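Local coordinates for protein NDP-N-acetyl-D-galactosaminuronic acid dehydrogenase (Methanosarcina mazei Go1, PDB 3G79) that probably oxidises UDP-N-acetyl-D-mannosamine to UDP-N-acetyl-D-mannosaminouronate, reducing two molecules of NAD per turnover, at residues 147-152 / 176-181; 243-248 / 281-286. All coordinates share one frame; numbering follows the deposited sequence.

Contact 1 of 2, residues 147-152 / 176-181; sequences STITPG and LAHAPE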
ATOM      1  N   SER A 147     -23.744  -8.199  12.029  1.00 29.96           N
ATOM      2  CA  SER A 147     -23.908  -8.164  10.547  1.00 30.31           C
ATOM      3  C   SER A 147     -23.061  -7.036   9.924  1.00 32.06           C
ATOM      4  O   SER A 147     -22.881  -5.975  10.505  1.00 31.72           O
ATOM      5  CB  SER A 147     -25.375  -7.969  10.138  1.00 29.73           C
ATOM      6  OG  SER A 147     -26.278  -8.840  10.833  1.00 26.01           O
ATOM      7  N   THR A 148     -22.537  -7.276   8.726  1.00 33.65           N
ATOM      8  CA  THR A 148     -21.762  -6.274   7.991  1.00 33.78           C
ATOM      9  C   THR A 148     -22.650  -5.063   7.662  1.00 32.86           C
ATOM     10  O   THR A 148     -23.656  -5.205   6.994  1.00 32.24           O
ATOM     11  CB  THR A 148     -21.181  -6.927   6.704  1.00 34.86           C
ATOM     12  OG1 THR A 148     -20.238  -7.953   7.062  1.00 42.74           O
ATOM     13  CG2 THR A 148     -20.531  -5.881   5.788  1.00 42.67           C
ATOM     14  N   ILE A 149     -22.305  -3.890   8.179  1.00 33.21           N
ATOM     15  CA  ILE A 149     -23.125  -2.689   7.962  1.00 33.06           C
ATOM     16  C   ILE A 149     -22.293  -1.582   7.348  1.00 33.77           C
ATOM     17  O   ILE A 149     -21.083  -1.744   7.210  1.00 35.70           O
ATOM     18  CB  ILE A 149     -23.842  -2.214   9.234  1.00 33.04           C
ATOM     19  CG1 ILE A 149     -22.846  -2.088  10.401  1.00 34.16           C
ATOM     20  CG2 ILE A 149     -25.031  -3.169   9.553  1.00 33.64           C
ATOM     21  CD1 ILE A 149     -23.465  -1.645  11.783  1.00 32.87           C
ATOM     22  N   THR A 150     -22.929  -0.479   6.956  1.00 32.55           N
ATOM     23  CA  THR A 150     -22.217   0.635   6.315  1.00 31.35           C
ATOM     24  C   THR A 150     -21.952   1.722   7.300  1.00 30.17           C
ATOM     25  O   THR A 150     -22.763   1.950   8.196  1.00 30.90           O
ATOM     26  CB  THR A 150     -23.036   1.281   5.182  1.00 30.80           C
ATOM     27  OG1 THR A 150     -24.223   1.867   5.735  1.00 34.52           O
ATOM     28  CG2 THR A 150     -23.416   0.265   4.182  1.00 34.45           C
ATOM     29  N   PRO A 151     -20.854   2.462   7.111  1.00 29.05           N
ATOM     30  CA  PRO A 151     -20.627   3.482   8.101  1.00 29.63           C
ATOM     31  C   PRO A 151     -21.880   4.287   8.404  1.00 30.12           C
ATOM     32  O   PRO A 151     -22.503   4.795   7.476  1.00 30.97           O
ATOM     33  CB  PRO A 151     -19.562   4.366   7.440  1.00 29.39           C
ATOM     34  CG  PRO A 151     -18.726   3.355   6.696  1.00 33.81           C
ATOM     35  CD  PRO A 151     -19.728   2.356   6.163  1.00 28.25           C
ATOM     36  N   GLY A 152     -22.206   4.425   9.692  1.00 29.54           N
ATOM     37  CA  GLY A 152     -23.246   5.337  10.150  1.00 29.76           C
ATOM     38  C   GLY A 152     -24.507   4.594  10.563  1.00 31.21           C
ATOM     39  O   GLY A 152     -25.417   5.174  11.122  1.00 30.64           O
ATOM     40  N   LEU A 176     -24.611  -0.316  23.323  1.00 24.44           N
ATOM     41  CA  LEU A 176     -24.710  -0.608  21.903  1.00 22.64           C
ATOM     42  C   LEU A 176     -23.332  -0.700  21.287  1.00 22.23           C
ATOM     43  O   LEU A 176     -22.538   0.225  21.416  1.00 22.75           O
ATOM     44  CB  LEU A 176     -25.446   0.513  21.195  1.00 21.83           C
ATOM     45  CG  LEU A 176     -26.416   0.323  20.037  1.00 20.89           C
ATOM     46  CD1 LEU A 176     -26.585   1.626  19.237  1.00 22.44           C
ATOM     47  CD2 LEU A 176     -26.239  -0.846  19.129  1.00 21.91           C
ATOM     48  N   ALA A 177     -23.085  -1.769  20.544  1.00 21.03           N
ATOM     49  CA  ALA A 177     -21.768  -1.982  19.965  1.00 21.37           C
ATOM     50  C   ALA A 177     -21.877  -2.467  18.535  1.00 22.25           C
ATOM     51  O   ALA A 177     -22.976  -2.770  18.080  1.00 23.03           O
ATOM     52  CB  ALA A 177     -20.994  -2.972  20.783  1.00 20.21           C
ATOM     53  N   HIS A 178     -20.740  -2.533  17.845  1.00 22.71           N
ATOM     54  CA  HIS A 178     -20.649  -3.168  16.529  1.00 24.25           C
ATOM     55  C   HIS A 178     -19.425  -4.060  16.508  1.00 26.79           C
ATOM     56  O   HIS A 178     -18.279  -3.609  16.689  1.00 26.96           O
ATOM     57  CB  HIS A 178     -20.594  -2.142  15.396  1.00 23.89           C
ATOM     58  CG  HIS A 178     -20.425  -2.747  14.032  1.00 22.04           C
ATOM     59  ND1 HIS A 178     -21.191  -3.799  13.583  1.00 24.21           N
ATOM     60  CD2 HIS A 178     -19.592  -2.432  13.013  1.00 23.00           C
ATOM     61  CE1 HIS A 178     -20.833  -4.119  12.352  1.00 20.89           C
ATOM     62  NE2 HIS A 178     -19.853  -3.312  11.989  1.00 23.84           N
ATOM     63  N   ALA A 179     -19.668  -5.344  16.323  1.00 28.25           N
ATOM     64  CA  ALA A 179     -18.579  -6.280  16.202  1.00 28.93           C
ATOM     65  C   ALA A 179     -18.679  -7.068  14.904  1.00 29.99           C
ATOM     66  O   ALA A 179     -19.193  -8.174  14.901  1.00 30.19           O
ATOM     67  CB  ALA A 179     -18.539  -7.202  17.395  1.00 29.08           C
ATOM     68  N   PRO A 180     -18.165  -6.505  13.800  1.00 31.34           N
ATOM     69  CA  PRO A 180     -18.137  -7.222  12.539  1.00 33.21           C
ATOM     70  C   PRO A 180     -17.141  -8.378  12.578  1.00 36.96           C
ATOM     71  O   PRO A 180     -16.175  -8.328  13.318  1.00 36.05           O
ATOM     72  CB  PRO A 180     -17.610  -6.170  11.556  1.00 31.71           C
ATOM     73  CG  PRO A 180     -16.756  -5.297  12.355  1.00 22.99           C
ATOM     74  CD  PRO A 180     -17.409  -5.243  13.723  1.00 31.63           C
ATOM     75  N   GLU A 181     -17.366  -9.396  11.754  1.00 41.36           N
ATOM     76  CA  GLU A 181     -16.360 -10.413  11.541  1.00 45.26           C
ATOM     77  C   GLU A 181     -16.001 -10.559  10.083  1.00 46.95           C
ATOM     78  O   GLU A 181     -16.822 -10.335   9.217  1.00 46.95           O
ATOM     79  CB  GLU A 181     -16.819 -11.760  12.106  1.00 47.59           C
ATOM     80  CG  GLU A 181     -16.051 -12.177  13.373  1.00 77.12           C
ATOM     81  CD  GLU A 181     -14.529 -12.444  13.162  1.00 49.56           C
ATOM     82  OE1 GLU A 181     -13.791 -11.593  12.586  1.00 77.33           O
ATOM     83  OE2 GLU A 181     -14.058 -13.516  13.616  1.00 77.40           O
TER
HETATM   84  O   HOH W   1     -20.122  -9.439   9.689  1.00 40.85           O
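At the C-terminal ends of two neighbouring parallel strands of the NAD-binding domain, 142-145 and 175-178, the loop 147-152 folds over the imidazole of His-178. The branched chain of Ile-149 lies across one face of this ring. Its CD1 stands 3.7 Å from the ring centroid, 15° off the ring normal, a CH-pi contact, while CG1 packs 3.5 Å from CE1 of His-178. With chi1 at 51°, CG1 of Ile-149 sits between its backbone N and carbonyl carbon, which turns the longer branch onto the imidazole. The opposite face is covered by CD of Pro-180, so an aliphatic group lies on each side. At the edge, the carbonyl O of Ser-147 approaches CE1 of His-178 at 3.3 Å, near the ring plane. A histidine suits this buried place because ND1 can bond the backbone O of Leu-145, tying ring to strand end. Farther out, a water 3.0 Å from OG1 of Thr-148 weakly accepts the N-H of Glu-181, bridging the two loops. Such adjoining loops, leaving the C-terminal ends of parallel strands, are typical of the Rossmann fold, where these strand ends border the dinucleotide site.

Contact 2 of 2, residues 243-248 / 281-286; sequences DLQIAA and AVLWPG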
ATOM      1  N   ASP A 243      -8.157  -2.278  -2.584  1.00 25.53           N
ATOM      2  CA  ASP A 243      -8.572  -1.811  -3.888  1.00 25.59           C
ATOM      3  C   ASP A 243      -7.573  -0.821  -4.451  1.00 25.12           C
ATOM      4  O   ASP A 243      -7.189  -0.886  -5.603  1.00 24.98           O
ATOM      5  CB  ASP A 243      -9.979  -1.211  -3.818  1.00 27.64           C
ATOM      6  CG  ASP A 243     -10.510  -0.826  -5.175  1.00 47.37           C
ATOM      7  OD1 ASP A 243     -10.265  -1.557  -6.153  1.00 30.00           O
ATOM      8  OD2 ASP A 243     -11.176   0.213  -5.284  1.00 30.47           O
ATOM      9  N   LEU A 244      -7.119   0.083  -3.620  1.00 26.42           N
ATOM     10  CA  LEU A 244      -6.050   0.998  -4.001  1.00 26.84           C
ATOM     11  C   LEU A 244      -4.716   0.313  -4.312  1.00 27.82           C
ATOM     12  O   LEU A 244      -4.045   0.721  -5.275  1.00 27.76           O
ATOM     13  CB  LEU A 244      -5.875   2.087  -2.940  1.00 25.48           C
ATOM     14  CG  LEU A 244      -4.664   2.998  -3.165  1.00 33.46           C
ATOM     15  CD1 LEU A 244      -4.834   3.889  -4.420  1.00 25.60           C
ATOM     16  CD2 LEU A 244      -4.421   3.844  -1.959  1.00 23.93           C
ATOM     17  N   GLN A 245      -4.322  -0.718  -3.550  1.00 27.88           N
ATOM     18  CA  GLN A 245      -3.048  -1.377  -3.902  1.00 28.59           C
ATOM     19  C   GLN A 245      -3.121  -2.040  -5.262  1.00 29.39           C
ATOM     20  O   GLN A 245      -2.112  -2.164  -5.991  1.00 29.30           O
ATOM     21  CB  GLN A 245      -2.410  -2.288  -2.816  1.00 28.83           C
ATOM     22  CG  GLN A 245      -3.314  -3.142  -2.010  1.00 36.72           C
ATOM     23  CD  GLN A 245      -2.737  -3.683  -0.651  1.00 31.48           C
ATOM     24  OE1 GLN A 245      -3.522  -3.877   0.308  1.00 36.61           O
ATOM     25  NE2 GLN A 245      -1.415  -3.937  -0.575  1.00 34.49           N
ATOM     26  N   ILE A 246      -4.336  -2.424  -5.636  1.00 28.91           N
ATOM     27  CA  ILE A 246      -4.528  -3.101  -6.894  1.00 26.96           C
ATOM     28  C   ILE A 246      -4.515  -2.065  -7.989  1.00 26.20           C
ATOM     29  O   ILE A 246      -3.987  -2.284  -9.074  1.00 27.25           O
ATOM     30  CB  ILE A 246      -5.837  -3.865  -6.898  1.00 26.36           C
ATOM     31  CG1 ILE A 246      -5.687  -5.181  -6.130  1.00 21.04           C
ATOM     32  CG2 ILE A 246      -6.362  -4.119  -8.381  1.00 20.72           C
ATOM     33  CD1 ILE A 246      -7.072  -5.801  -5.783  1.00 24.62           C
ATOM     34  N   ALA A 247      -5.126  -0.932  -7.729  1.00 25.51           N
ATOM     35  CA  ALA A 247      -5.153   0.063  -8.746  1.00 25.88           C
ATOM     36  C   ALA A 247      -3.728   0.568  -8.959  1.00 26.03           C
ATOM     37  O   ALA A 247      -3.355   0.806 -10.107  1.00 25.38           O
ATOM     38  CB  ALA A 247      -6.123   1.176  -8.423  1.00 26.40           C
ATOM     39  N   ALA A 248      -2.934   0.621  -7.880  1.00 26.62           N
ATOM     40  CA  ALA A 248      -1.486   0.947  -7.949  1.00 27.16           C
ATOM     41  C   ALA A 248      -0.665   0.139  -8.925  1.00 26.98           C
ATOM     42  O   ALA A 248       0.056   0.768  -9.738  1.00 27.41           O
ATOM     43  CB  ALA A 248      -0.805   0.890  -6.572  1.00 27.26           C
ATOM     44  N   ALA A 281       4.331  -3.899  -0.042  1.00 34.80           N
ATOM     45  CA  ALA A 281       3.290  -4.938  -0.106  1.00 34.25           C
ATOM     46  C   ALA A 281       2.559  -4.985  -1.451  1.00 32.89           C
ATOM     47  O   ALA A 281       1.348  -4.960  -1.504  1.00 32.89           O
ATOM     48  CB  ALA A 281       2.314  -4.778   1.048  1.00 34.06           C
ATOM     49  N   VAL A 282       3.342  -5.086  -2.515  1.00 32.31           N
ATOM     50  CA  VAL A 282       2.888  -4.984  -3.913  1.00 31.87           C
ATOM     51  C   VAL A 282       2.111  -6.212  -4.406  1.00 31.76           C
ATOM     52  O   VAL A 282       2.641  -7.337  -4.469  1.00 31.54           O
ATOM     53  CB  VAL A 282       4.083  -4.768  -4.875  1.00 30.98           C
ATOM     54  CG1 VAL A 282       3.609  -4.457  -6.278  1.00 36.06           C
ATOM     55  CG2 VAL A 282       4.936  -3.650  -4.401  1.00 37.10           C
ATOM     56  N   LEU A 283       0.871  -5.965  -4.810  1.00 30.95           N
ATOM     57  CA  LEU A 283       0.021  -7.017  -5.340  1.00 30.16           C
ATOM     58  C   LEU A 283       0.321  -7.275  -6.830  1.00 29.28           C
ATOM     59  O   LEU A 283       1.422  -6.984  -7.327  1.00 29.40           O
ATOM     60  CB  LEU A 283      -1.454  -6.647  -5.102  1.00 30.26           C
ATOM     61  CG  LEU A 283      -1.832  -6.425  -3.608  1.00 44.54           C
ATOM     62  CD1 LEU A 283      -3.275  -5.961  -3.376  1.00 29.41           C
ATOM     63  CD2 LEU A 283      -1.547  -7.703  -2.776  1.00 30.34           C
ATOM     64  N   TRP A 284      -0.672  -7.794  -7.525  1.00 27.71           N
ATOM     65  CA  TRP A 284      -0.531  -8.306  -8.882  1.00 27.57           C
ATOM     66  C   TRP A 284      -1.553  -7.581  -9.735  1.00 27.38           C
ATOM     67  O   TRP A 284      -2.679  -7.344  -9.291  1.00 26.85           O
ATOM     68  CB  TRP A 284      -0.810  -9.798  -8.910  1.00 27.99           C
ATOM     69  CG  TRP A 284       0.151 -10.589  -8.062  1.00 30.50           C
ATOM     70  CD1 TRP A 284       0.013 -10.913  -6.720  1.00 29.83           C
ATOM     71  CD2 TRP A 284       1.399 -11.148  -8.476  1.00 29.11           C
ATOM     72  NE1 TRP A 284       1.095 -11.664  -6.291  1.00 30.32           N
ATOM     73  CE2 TRP A 284       1.960 -11.821  -7.345  1.00 30.62           C
ATOM     74  CE3 TRP A 284       2.081 -11.184  -9.691  1.00 29.67           C
ATOM     75  CZ2 TRP A 284       3.179 -12.506  -7.407  1.00 29.08           C
ATOM     76  CZ3 TRP A 284       3.285 -11.857  -9.756  1.00 28.56           C
ATOM     77  CH2 TRP A 284       3.825 -12.517  -8.617  1.00 30.32           C
ATOM     78  N   PRO A 285      -1.137  -7.145 -10.923  1.00 27.57           N
ATOM     79  CA  PRO A 285      -2.017  -6.392 -11.846  1.00 28.43           C
ATOM     80  C   PRO A 285      -2.883  -7.395 -12.641  1.00 29.57           C
ATOM     81  O   PRO A 285      -2.564  -8.597 -12.620  1.00 29.45           O
ATOM     82  CB  PRO A 285      -1.007  -5.651 -12.757  1.00 27.78           C
ATOM     83  CG  PRO A 285       0.222  -6.597 -12.781  1.00 28.23           C
ATOM     84  CD  PRO A 285       0.241  -7.299 -11.432  1.00 26.78           C
ATOM     85  N   GLY A 286      -3.945  -6.937 -13.319  1.00 30.03           N
ATOM     86  CA  GLY A 286      -4.920  -7.869 -13.924  1.00 29.75           C
ATOM     87  C   GLY A 286      -6.110  -7.286 -14.696  1.00 30.31           C
ATOM     88  O   GLY A 286      -6.268  -6.090 -14.829  1.00 29.98           O
TER
HETATM   89  O   HOH W   2       0.154  -3.070  -5.285  1.00 34.11           O
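Leu-283 reaches from the loop 281-286 onto the helical segment 243-248, where its side chain crosses those of Gln-245 and Ile-246 at a slant. Its chi1 of -59° sets CG anti to the carbonyl carbon, beside the backbone N, and chi2 of 176° then extends CD1 away from CA, which is why this methyl is the one that arrives at the helix. It lies against the aliphatic part of Gln-245, with CB of Gln-245 3.8 Å from CD1 of Leu-283, and the same methyl meets CG1 of Ile-246 at 3.7 Å. Leucine suits the place because it is long enough to carry a single methyl to where it lies against both helix residues. Gln-245 serves in two ways: its aliphatic part packs on the leucine, and its extended chain beyond CG carries the amide past it to the backbone at Ala-281, where NE2 stands 3.1 Å from O of Ala-281. CB of Ala-281 lies 4.2 Å from NE2 of Gln-245.

The helix is 228-258, the long helix that runs into the central, all-helical part of this dehydrogenase, and the loop joins helices 263-271 and 293-305 beside it. Here the second subunit also packs in: its Arg-280 touches Gln-245 and its Gly-277 touches Leu-283, so the same residues belong to the dimer interface.

Between the backbones sits a water that donates to O of Gln-245 at a short 2.5 Å and accepts from N of Leu-283 at 3.0 Å. Farther along the loop, Gly-286 N bonds OD1 of Asn-250, one turn beyond Ile-246, while Arg-267 holds the carbonyls of Val-282 and Leu-283.

In the fold
Both segments of contact 1 precede those of contact 2 in the sequence, the first pair, residues 147-152 and 176-181, in the NAD-binding domain and the second, residues 243-248 and 281-286, in the central domain. Their centres are 27 Å apart and their nearest atoms about 14 Å, so they do not touch. Helix 228-258 links them. Near its start, Glu-232 lies against Ile-149 and His-178 of contact 1; farther along, the same helix supplies one side of contact 2. One continuous helix thus runs from the loops at the C-terminal ends of central strands of the NAD-binding sheet to the helical region that meets the second subunit.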